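Local coordinates for protein ATP phosphoribosyltransferase regulatory subunit (Thermotoga maritima, PDB 1USY) that probably works in the first step of histidine biosynthesis, where it may let histidine feed back on ATP phosphoribosyltransferase activity, at residues 125-135 / 220-231; 134-143 / 171-179. All blocks are in the same frame, centred on the assembly; numbering follows the deposited sequence.

Contact 1. Residues 125-135 / 220-231; sequences VIVEIGHTGVY and SVEIDLTLARTI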
loop_
_atom_site.group_PDB
_atom_site.type_symbol
_atom_site.label_atom_id
_atom_site.label_comp_id
_atom_site.label_asym_id
_atom_site.label_seq_id
_atom_site.Cartn_x
_atom_site.Cartn_y
_atom_site.Cartn_z
ATOM N N VAL B 125 21.998 -39.158 -2.913
ATOM C CA VAL B 125 22.174 -37.795 -2.454
ATOM C C VAL B 125 23.623 -37.511 -2.102
ATOM O O VAL B 125 24.369 -38.428 -1.754
ATOM C CB VAL B 125 21.142 -37.378 -1.309
ATOM C CG1 VAL B 125 19.722 -37.861 -1.632
ATOM C CG2 VAL B 125 21.555 -37.855 0.080
ATOM N N ILE B 126 24.017 -36.239 -2.238
ATOM C CA ILE B 126 25.333 -35.747 -1.848
ATOM C C ILE B 126 25.181 -34.745 -0.690
ATOM O O ILE B 126 24.422 -33.795 -0.783
ATOM C CB ILE B 126 26.042 -35.094 -3.076
ATOM C CG1 ILE B 126 26.324 -36.116 -4.161
ATOM C CG2 ILE B 126 27.351 -34.421 -2.700
ATOM C CD1 ILE B 126 26.664 -35.491 -5.569
ATOM N N VAL B 127 25.880 -34.992 0.409
ATOM C CA VAL B 127 25.993 -34.050 1.537
ATOM C C VAL B 127 27.342 -33.340 1.472
ATOM O O VAL B 127 28.420 -33.959 1.614
ATOM C CB VAL B 127 25.870 -34.762 2.908
ATOM C CG1 VAL B 127 26.009 -33.737 4.048
ATOM C CG2 VAL B 127 24.506 -35.544 3.009
ATOM N N GLU B 128 27.292 -32.052 1.188
ATOM C CA GLU B 128 28.512 -31.304 1.012
ATOM C C GLU B 128 28.754 -30.511 2.307
ATOM O O GLU B 128 27.908 -29.745 2.741
ATOM C CB GLU B 128 28.380 -30.422 -0.223
ATOM C CG GLU B 128 29.496 -29.425 -0.368
ATOM C CD GLU B 128 29.287 -28.440 -1.492
ATOM O OE1 GLU B 128 28.592 -27.410 -1.319
ATOM O OE2 GLU B 128 29.830 -28.703 -2.567
ATOM N N ILE B 129 29.878 -30.742 2.956
ATOM C CA ILE B 129 30.166 -30.095 4.248
ATOM C C ILE B 129 31.191 -28.985 4.083
ATOM O O ILE B 129 32.112 -29.060 3.273
ATOM C CB ILE B 129 30.710 -31.097 5.299
ATOM C CG1 ILE B 129 29.777 -32.303 5.501
ATOM C CG2 ILE B 129 31.018 -30.369 6.632
ATOM C CD1 ILE B 129 28.697 -32.071 6.568
ATOM N N GLY B 130 31.035 -27.949 4.874
ATOM C CA GLY B 130 31.914 -26.807 4.793
ATOM C C GLY B 130 32.129 -26.298 6.205
ATOM O O GLY B 130 31.515 -26.774 7.163
ATOM N N HIS B 131 32.998 -25.314 6.325
ATOM C CA HIS B 131 33.229 -24.701 7.596
ATOM C C HIS B 131 33.684 -23.298 7.388
ATOM O O HIS B 131 34.602 -23.015 6.625
ATOM C CB HIS B 131 34.290 -25.454 8.361
ATOM C CG HIS B 131 34.288 -25.175 9.824
ATOM N ND1 HIS B 131 33.789 -26.071 10.740
ATOM C CD2 HIS B 131 34.739 -24.116 10.531
ATOM C CE1 HIS B 131 33.956 -25.586 11.960
ATOM N NE2 HIS B 131 34.514 -24.393 11.860
ATOM N N THR B 132 33.035 -22.422 8.111
ATOM C CA THR B 132 33.177 -21.009 7.914
ATOM C C THR B 132 34.473 -20.507 8.570
ATOM O O THR B 132 34.957 -19.425 8.247
ATOM C CB THR B 132 31.930 -20.402 8.527
ATOM O OG1 THR B 132 31.587 -19.188 7.870
ATOM C CG2 THR B 132 32.147 -20.033 9.946
ATOM N N GLY B 133 35.060 -21.314 9.463
ATOM C CA GLY B 133 36.268 -20.937 10.191
ATOM C C GLY B 133 37.543 -21.010 9.360
ATOM O O GLY B 133 38.624 -20.755 9.851
ATOM N N VAL B 134 37.411 -21.330 8.082
ATOM C CA VAL B 134 38.563 -21.412 7.189
ATOM C C VAL B 134 39.051 -20.036 6.672
ATOM O O VAL B 134 40.226 -19.861 6.358
ATOM C CB VAL B 134 38.283 -22.408 6.007
ATOM C CG1 VAL B 134 37.028 -22.042 5.242
ATOM C CG2 VAL B 134 39.443 -22.466 5.050
ATOM N N TYR B 135 38.153 -19.065 6.602
ATOM C CA TYR B 135 38.434 -17.849 5.848
ATOM C C TYR B 135 39.401 -16.874 6.509
ATOM O O TYR B 135 40.302 -16.377 5.836
ATOM C CB TYR B 135 37.128 -17.168 5.403
ATOM C CG TYR B 135 36.302 -18.084 4.549
ATOM C CD1 TYR B 135 34.980 -18.384 4.865
ATOM C CD2 TYR B 135 36.868 -18.681 3.427
ATOM C CE1 TYR B 135 34.219 -19.273 4.055
ATOM C CE2 TYR B 135 36.151 -19.562 2.624
ATOM C CZ TYR B 135 34.841 -19.860 2.942
ATOM O OH TYR B 135 34.181 -20.720 2.114
ATOM N N SER B 220 26.977 -39.918 -0.535
ATOM C CA SER B 220 28.339 -39.479 -0.748
ATOM C C SER B 220 28.566 -38.194 0.079
ATOM O O SER B 220 27.987 -37.143 -0.207
ATOM C CB SER B 220 28.536 -39.236 -2.247
ATOM O OG SER B 220 29.851 -38.859 -2.541
ATOM N N VAL B 221 29.362 -38.302 1.147
ATOM C CA VAL B 221 29.721 -37.131 1.949
ATOM C C VAL B 221 30.954 -36.466 1.379
ATOM O O VAL B 221 32.001 -37.104 1.277
ATOM C CB VAL B 221 29.924 -37.432 3.481
ATOM C CG1 VAL B 221 28.617 -37.846 4.110
ATOM C CG2 VAL B 221 30.923 -38.531 3.702
ATOM N N GLU B 222 30.833 -35.195 0.994
ATOM C CA GLU B 222 31.989 -34.507 0.429
ATOM C C GLU B 222 32.309 -33.179 1.104
ATOM O O GLU B 222 31.493 -32.581 1.791
ATOM C CB GLU B 222 31.926 -34.367 -1.104
ATOM C CG GLU B 222 30.635 -34.802 -1.723
ATOM C CD GLU B 222 30.730 -35.170 -3.186
ATOM O OE1 GLU B 222 30.674 -36.379 -3.483
ATOM O OE2 GLU B 222 30.775 -34.257 -4.040
ATOM N N ILE B 223 33.522 -32.738 0.911
ATOM C CA ILE B 223 34.020 -31.611 1.633
ATOM C C ILE B 223 34.292 -30.504 0.644
ATOM O O ILE B 223 34.956 -30.728 -0.358
ATOM C CB ILE B 223 35.315 -32.023 2.337
ATOM C CG1 ILE B 223 35.051 -33.133 3.388
ATOM C CG2 ILE B 223 36.032 -30.783 2.856
ATOM C CD1 ILE B 223 34.641 -32.656 4.803
ATOM N N ASP B 224 33.756 -29.322 0.906
ATOM C CA ASP B 224 33.925 -28.163 -0.004
ATOM C C ASP B 224 33.945 -26.864 0.793
ATOM O O ASP B 224 32.962 -26.468 1.383
ATOM C CB ASP B 224 32.798 -28.110 -1.036
ATOM C CG ASP B 224 32.960 -26.955 -2.033
ATOM O OD1 ASP B 224 33.457 -25.843 -1.652
ATOM O OD2 ASP B 224 32.603 -27.093 -3.229
ATOM N N LEU B 225 35.097 -26.222 0.792
ATOM C CA LEU B 225 35.366 -25.044 1.605
ATOM C C LEU B 225 35.226 -23.718 0.825
ATOM O O LEU B 225 35.692 -22.659 1.294
ATOM C CB LEU B 225 36.767 -25.161 2.160
ATOM C CG LEU B 225 37.073 -26.122 3.321
ATOM C CD1 LEU B 225 35.921 -27.048 3.746
ATOM C CD2 LEU B 225 38.299 -26.939 2.958
ATOM N N THR B 226 34.685 -23.836 -0.400
ATOM C CA THR B 226 34.381 -22.561 -1.035
ATOM C C THR B 226 33.080 -22.017 -0.394
ATOM O O THR B 226 32.757 -22.329 0.743
ATOM C CB THR B 226 34.267 -22.790 -2.560
ATOM O OG1 THR B 226 33.268 -23.751 -2.854
ATOM C CG2 THR B 226 35.576 -23.311 -3.176
ATOM N N LEU B 227 32.378 -21.232 -1.134
ATOM C CA LEU B 227 31.118 -20.555 -0.709
ATOM C C LEU B 227 31.370 -19.772 0.600
ATOM O O LEU B 227 30.946 -20.156 1.708
ATOM C CB LEU B 227 29.859 -21.538 -0.647
ATOM C CG LEU B 227 29.635 -22.662 0.425
ATOM C CD1 LEU B 227 28.805 -23.812 -0.190
ATOM C CD2 LEU B 227 30.871 -23.345 1.013
ATOM N N ALA B 228 32.070 -18.681 0.316
ATOM C CA ALA B 228 32.493 -17.670 1.256
ATOM C C ALA B 228 31.301 -16.783 1.676
ATOM O O ALA B 228 31.315 -16.153 2.734
ATOM C CB ALA B 228 33.555 -16.773 0.599
ATOM N N ARG B 229 30.248 -16.726 0.839
ATOM C CA ARG B 229 29.061 -15.873 1.170
ATOM C C ARG B 229 28.311 -16.419 2.379
ATOM O O ARG B 229 27.521 -15.696 3.007
ATOM C CB ARG B 229 28.035 -15.767 0.023
ATOM C CG ARG B 229 28.030 -16.949 -0.925
ATOM C CD ARG B 229 26.953 -17.979 -0.607
ATOM N NE ARG B 229 27.093 -19.166 -1.440
ATOM C CZ ARG B 229 27.147 -19.125 -2.774
ATOM N NH1 ARG B 229 27.059 -17.955 -3.434
ATOM N NH2 ARG B 229 27.300 -20.206 -3.545
ATOM N N THR B 230 28.535 -17.653 2.839
ATOM C CA THR B 230 28.005 -18.123 4.110
ATOM C C THR B 230 28.700 -17.442 5.311
ATOM O O THR B 230 28.338 -17.704 6.465
ATOM C CB THR B 230 28.221 -19.606 4.226
ATOM O OG1 THR B 230 29.597 -19.859 3.940
ATOM C CG2 THR B 230 27.461 -20.365 3.143
ATOM N N ILE B 231 29.689 -16.582 5.040
ATOM C CA ILE B 231 30.513 -15.951 6.089
ATOM C C ILE B 231 29.729 -14.976 6.963
ATOM O O ILE B 231 29.769 -15.048 8.195
ATOM C CB ILE B 231 31.769 -15.263 5.473
ATOM C CG1 ILE B 231 33.040 -15.952 5.955
ATOM C CG2 ILE B 231 31.807 -13.760 5.778
ATOM C CD1 ILE B 231 34.187 -14.968 6.303
#
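Strands 125-131 and 220-223 run parallel, Ile126 beside Ser220 through Ile129 beside Ile223, as the edge pair of the mixed sheet in this class II synthetase-like fold; the chain between them crosses through helices. Backbone bonds alternate across the pair, with Ile129 N giving to Glu222 O at 2.7 Å and Asp224 N to Ile129 O at 2.9 Å. On the face carrying Val127, Ile129, Val221 and Ile223, branched side chains mesh, Val127 CB lying 4.3 Å from Val221 CG1, and helix 199-215 packs on Val221 and Ile223. On the other face Ile126 CG2 rests against the CG and CD of Glu222. Glu128 crosses Asp224 there, its CG 3.6 Å from Asp224 CB, and these acids are met by Arg187, with a basic side chain of another protein's chain also bridging Glu128. Just past strand 220-223, Leu225 CD1 lies against the bare CA of Gly130, near the end of the other strand. Tyr135 is the large bump: with CG anti to its carbonyl carbon (chi1 -59°), the ring slots between Val134 CG1, over the centre of one face, and Ala228 CB, off toward the rim of the other. Ile231 crosses beside it, and Tyr135 OH donates to Leu225 O at 2.6 Å, from above the carbonyl plane. With an alanine here, that carbonyl would probably lose its hydroxyl donor and a gap would open between Val134 and Ala228. The turn carrying Leu225 is an Asx turn, with Asp224 OD1 accepting from Thr226 N at 2.7 Å.

Contact 2. Residues 134-143 / 171-179; sequences VYEDLLKEIP and IDLSRVEKI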
loop_
_atom_site.group_PDB
_atom_site.type_symbol
_atom_site.label_atom_id
_atom_site.label_comp_id
_atom_site.label_asym_id
_atom_site.label_seq_id
_atom_site.Cartn_x
_atom_site.Cartn_y
_atom_site.Cartn_z
ATOM N N VAL B 134 37.411 -21.330 8.082
ATOM C CA VAL B 134 38.563 -21.412 7.189
ATOM C C VAL B 134 39.051 -20.036 6.672
ATOM O O VAL B 134 40.226 -19.861 6.358
ATOM C CB VAL B 134 38.283 -22.408 6.007
ATOM C CG1 VAL B 134 37.028 -22.042 5.242
ATOM C CG2 VAL B 134 39.443 -22.466 5.050
ATOM N N TYR B 135 38.153 -19.065 6.602
ATOM C CA TYR B 135 38.434 -17.849 5.848
ATOM C C TYR B 135 39.401 -16.874 6.509
ATOM O O TYR B 135 40.302 -16.377 5.836
ATOM C CB TYR B 135 37.128 -17.168 5.403
ATOM C CG TYR B 135 36.302 -18.084 4.549
ATOM C CD1 TYR B 135 34.980 -18.384 4.865
ATOM C CD2 TYR B 135 36.868 -18.681 3.427
ATOM C CE1 TYR B 135 34.219 -19.273 4.055
ATOM C CE2 TYR B 135 36.151 -19.562 2.624
ATOM C CZ TYR B 135 34.841 -19.860 2.942
ATOM O OH TYR B 135 34.181 -20.720 2.114
ATOM N N GLU B 136 39.217 -16.627 7.809
ATOM C CA GLU B 136 40.065 -15.718 8.583
ATOM C C GLU B 136 41.521 -16.116 8.394
ATOM O O GLU B 136 42.378 -15.289 8.046
ATOM C CB GLU B 136 39.734 -15.806 10.081
ATOM C CG GLU B 136 39.185 -14.522 10.705
ATOM C CD GLU B 136 38.196 -14.751 11.864
ATOM O OE1 GLU B 136 37.534 -15.829 11.930
ATOM O OE2 GLU B 136 38.064 -13.838 12.717
ATOM N N ASP B 137 41.767 -17.406 8.611
ATOM C CA ASP B 137 43.081 -18.000 8.497
ATOM C C ASP B 137 43.637 -17.847 7.103
ATOM O O ASP B 137 44.820 -17.615 6.943
ATOM C CB ASP B 137 43.005 -19.475 8.851
ATOM C CG ASP B 137 44.348 -20.163 8.742
ATOM O OD1 ASP B 137 44.418 -21.181 7.996
ATOM O OD2 ASP B 137 45.373 -19.740 9.345
ATOM N N LEU B 138 42.784 -17.978 6.102
ATOM C CA LEU B 138 43.212 -17.783 4.711
ATOM C C LEU B 138 43.489 -16.301 4.334
ATOM O O LEU B 138 44.400 -16.011 3.573
ATOM C CB LEU B 138 42.184 -18.392 3.743
ATOM C CG LEU B 138 42.425 -19.739 3.042
ATOM C CD1 LEU B 138 41.439 -19.903 1.936
ATOM C CD2 LEU B 138 43.838 -19.899 2.483
ATOM N N LEU B 139 42.708 -15.367 4.931
ATOM C CA LEU B 139 42.653 -13.976 4.460
ATOM C C LEU B 139 43.947 -13.256 4.808
ATOM O O LEU B 139 44.720 -12.861 3.930
ATOM C CB LEU B 139 41.490 -13.240 5.083
ATOM C CG LEU B 139 40.334 -12.977 4.108
ATOM C CD1 LEU B 139 40.547 -13.601 2.709
ATOM C CD2 LEU B 139 39.015 -13.532 4.646
ATOM N N LYS B 140 44.260 -13.038 6.090
ATOM C CA LYS B 140 45.535 -12.374 6.301
ATOM C C LYS B 140 46.709 -13.384 6.151
ATOM O O LYS B 140 46.818 -14.394 6.881
ATOM C CB LYS B 140 45.709 -11.621 7.593
ATOM C CG LYS B 140 46.727 -10.463 7.366
ATOM C CD LYS B 140 46.445 -9.642 6.082
ATOM C CE LYS B 140 45.289 -8.661 6.260
ATOM N NZ LYS B 140 45.442 -7.824 7.456
ATOM N N GLU B 141 47.400 -12.916 5.189
ATOM C CA GLU B 141 48.603 -13.353 4.516
ATOM C C GLU B 141 48.560 -12.464 3.281
ATOM O O GLU B 141 49.591 -12.123 2.694
ATOM C CB GLU B 141 48.536 -14.867 4.150
ATOM C CG GLU B 141 49.917 -15.566 4.100
ATOM C CD GLU B 141 49.820 -17.093 3.906
ATOM O OE1 GLU B 141 50.756 -17.870 4.344
ATOM O OE2 GLU B 141 48.801 -17.607 3.305
ATOM N N ILE B 142 47.285 -12.143 3.023
ATOM C CA ILE B 142 46.796 -11.359 1.885
ATOM C C ILE B 142 46.366 -9.941 2.301
ATOM O O ILE B 142 45.620 -9.748 3.265
ATOM C CB ILE B 142 45.597 -12.133 1.319
ATOM C CG1 ILE B 142 46.054 -13.418 0.606
ATOM C CG2 ILE B 142 44.759 -11.328 0.312
ATOM C CD1 ILE B 142 44.939 -14.450 0.429
ATOM N N PRO B 143 46.732 -8.942 1.439
ATOM C CA PRO B 143 46.402 -7.507 1.639
ATOM C C PRO B 143 44.944 -7.132 1.906
ATOM O O PRO B 143 44.044 -7.724 1.325
ATOM C CB PRO B 143 46.894 -6.852 0.337
ATOM C CG PRO B 143 48.065 -7.693 -0.055
ATOM C CD PRO B 143 47.576 -9.136 0.239
ATOM N N ILE B 171 51.520 -11.394 -4.881
ATOM C CA ILE B 171 51.190 -12.005 -3.588
ATOM C C ILE B 171 51.148 -13.508 -3.795
ATOM O O ILE B 171 50.859 -13.973 -4.901
ATOM C CB ILE B 171 49.800 -11.543 -3.082
ATOM C CG1 ILE B 171 49.855 -10.111 -2.554
ATOM C CG2 ILE B 171 49.282 -12.441 -1.963
ATOM C CD1 ILE B 171 48.931 -9.170 -3.278
ATOM N N ASP B 172 51.411 -14.275 -2.744
ATOM C CA ASP B 172 51.151 -15.710 -2.820
ATOM C C ASP B 172 49.725 -16.086 -2.351
ATOM O O ASP B 172 49.360 -15.883 -1.179
ATOM C CB ASP B 172 52.212 -16.508 -2.058
ATOM C CG ASP B 172 52.224 -17.989 -2.450
ATOM O OD1 ASP B 172 51.263 -18.458 -3.124
ATOM O OD2 ASP B 172 53.160 -18.759 -2.120
ATOM N N LEU B 173 48.937 -16.626 -3.286
ATOM C CA LEU B 173 47.591 -17.132 -2.998
ATOM C C LEU B 173 47.458 -18.650 -3.304
ATOM O O LEU B 173 46.344 -19.174 -3.540
ATOM C CB LEU B 173 46.529 -16.307 -3.748
ATOM C CG LEU B 173 46.703 -14.784 -3.895
ATOM C CD1 LEU B 173 46.104 -14.299 -5.194
ATOM C CD2 LEU B 173 46.042 -14.028 -2.786
ATOM N N SER B 174 48.606 -19.337 -3.285
ATOM C CA SER B 174 48.711 -20.795 -3.479
ATOM C C SER B 174 47.826 -21.652 -2.548
ATOM O O SER B 174 47.266 -22.677 -2.971
ATOM C CB SER B 174 50.169 -21.256 -3.347
ATOM O OG SER B 174 50.492 -21.381 -1.986
ATOM N N ARG B 175 47.700 -21.256 -1.282
ATOM C CA ARG B 175 46.765 -21.969 -0.420
ATOM C C ARG B 175 45.305 -21.616 -0.690
ATOM O O ARG B 175 44.409 -22.396 -0.326
ATOM C CB ARG B 175 47.106 -21.848 1.076
ATOM C CG ARG B 175 47.752 -20.557 1.535
ATOM C CD ARG B 175 48.309 -20.619 2.976
ATOM N NE ARG B 175 47.435 -21.379 3.868
ATOM C CZ ARG B 175 46.710 -20.884 4.870
ATOM N NH1 ARG B 175 46.739 -19.588 5.183
ATOM N NH2 ARG B 175 45.948 -21.699 5.574
ATOM N N VAL B 176 45.049 -20.476 -1.357
ATOM C CA VAL B 176 43.703 -20.181 -1.853
ATOM C C VAL B 176 43.421 -21.126 -3.030
ATOM O O VAL B 176 42.387 -21.791 -3.093
ATOM C CB VAL B 176 43.544 -18.730 -2.331
ATOM C CG1 VAL B 176 42.154 -18.520 -2.918
ATOM C CG2 VAL B 176 43.776 -17.738 -1.195
ATOM N N GLU B 177 44.380 -21.204 -3.941
ATOM C CA GLU B 177 44.264 -22.076 -5.107
ATOM C C GLU B 177 44.030 -23.545 -4.700
ATOM O O GLU B 177 43.341 -24.281 -5.404
ATOM C CB GLU B 177 45.520 -21.962 -5.978
ATOM C CG GLU B 177 45.710 -20.572 -6.601
ATOM C CD GLU B 177 47.142 -20.281 -7.036
ATOM O OE1 GLU B 177 48.074 -21.002 -6.590
ATOM O OE2 GLU B 177 47.345 -19.311 -7.815
ATOM N N LYS B 178 44.584 -23.950 -3.552
ATOM C CA LYS B 178 44.516 -25.339 -3.127
ATOM C C LYS B 178 43.114 -25.675 -2.604
ATOM O O LYS B 178 42.530 -26.716 -2.961
ATOM C CB LYS B 178 45.609 -25.654 -2.102
ATOM C CG LYS B 178 45.995 -27.116 -2.003
ATOM C CD LYS B 178 45.937 -27.584 -0.540
ATOM C CE LYS B 178 46.067 -29.106 -0.409
ATOM N NZ LYS B 178 45.141 -29.623 0.630
ATOM N N ILE B 179 42.575 -24.769 -1.797
ATOM C CA ILE B 179 41.193 -24.851 -1.331
ATOM C C ILE B 179 40.197 -25.046 -2.502
ATOM O O ILE B 179 39.388 -25.976 -2.498
ATOM C CB ILE B 179 40.897 -23.586 -0.491
ATOM C CG1 ILE B 179 41.395 -23.812 0.933
ATOM C CG2 ILE B 179 39.432 -23.192 -0.523
ATOM C CD1 ILE B 179 40.303 -24.036 1.914
#
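Leu138 pushes its forked end toward helix 174-179, CD1 meeting Ile179 CG1 tip to tip at 4.0 Å while CD2 turns to Val176 and Arg175. Val134 CG2 extends this apolar seam at one end, 3.6 Å from Ile179 CD1. Toward the other end Ile142 CD1 fits into the corner made by Leu173 CD2 and Val176 CG2, 3.8 Å from the latter; its CG1 lies anti to the carbonyl carbon (chi1 -71°), which carries the branch into that hollow. Beyond it, Pro143 CG lies against Ile171 CD1 at 3.6 Å. The two short helices run roughly antiparallel, 144° between their directions. Outward, Arg175 bends at chi3 and lays its guanidinium over Leu138 CD2, which sits over the centre of one face. Its end grips Asp137 twice: NH2 reaches OD1 at 2.9 Å, from above the carboxylate plane, and NH1 reaches the backbone O at 3.3 Å. NH1 also points straight at Glu141 OE2, a weak bond of 3.4 Å, and NE pairs with Asp196. Three acids thus surround one arginine, which probably offsets their mutual repulsion while its methyl-backed face joins the charged rim to the apolar seam.

How the contacts relate
Contact 1 and contact 2 share Val134 and Tyr135, where strand 125-131 gives way to helix 135-139, and their centres lie about 16 Å apart. Val134 spends one methyl on each contact. The two also touch directly, Leu225 CD2 of the first lying 3.7 Å from Ile179 CD1 of the second. Helix 174-185, which carries Ile179, goes on to Ile180, Ile184 and Tyr185, which with Lys157 and Leu159 line a histidine pocket. The side chain of Thr226 comes within about 8 Å of a bound histidine and that of Ile179 within about 11 Å, while Lys157 also forms a salt bridge with Asp224 of contact 1.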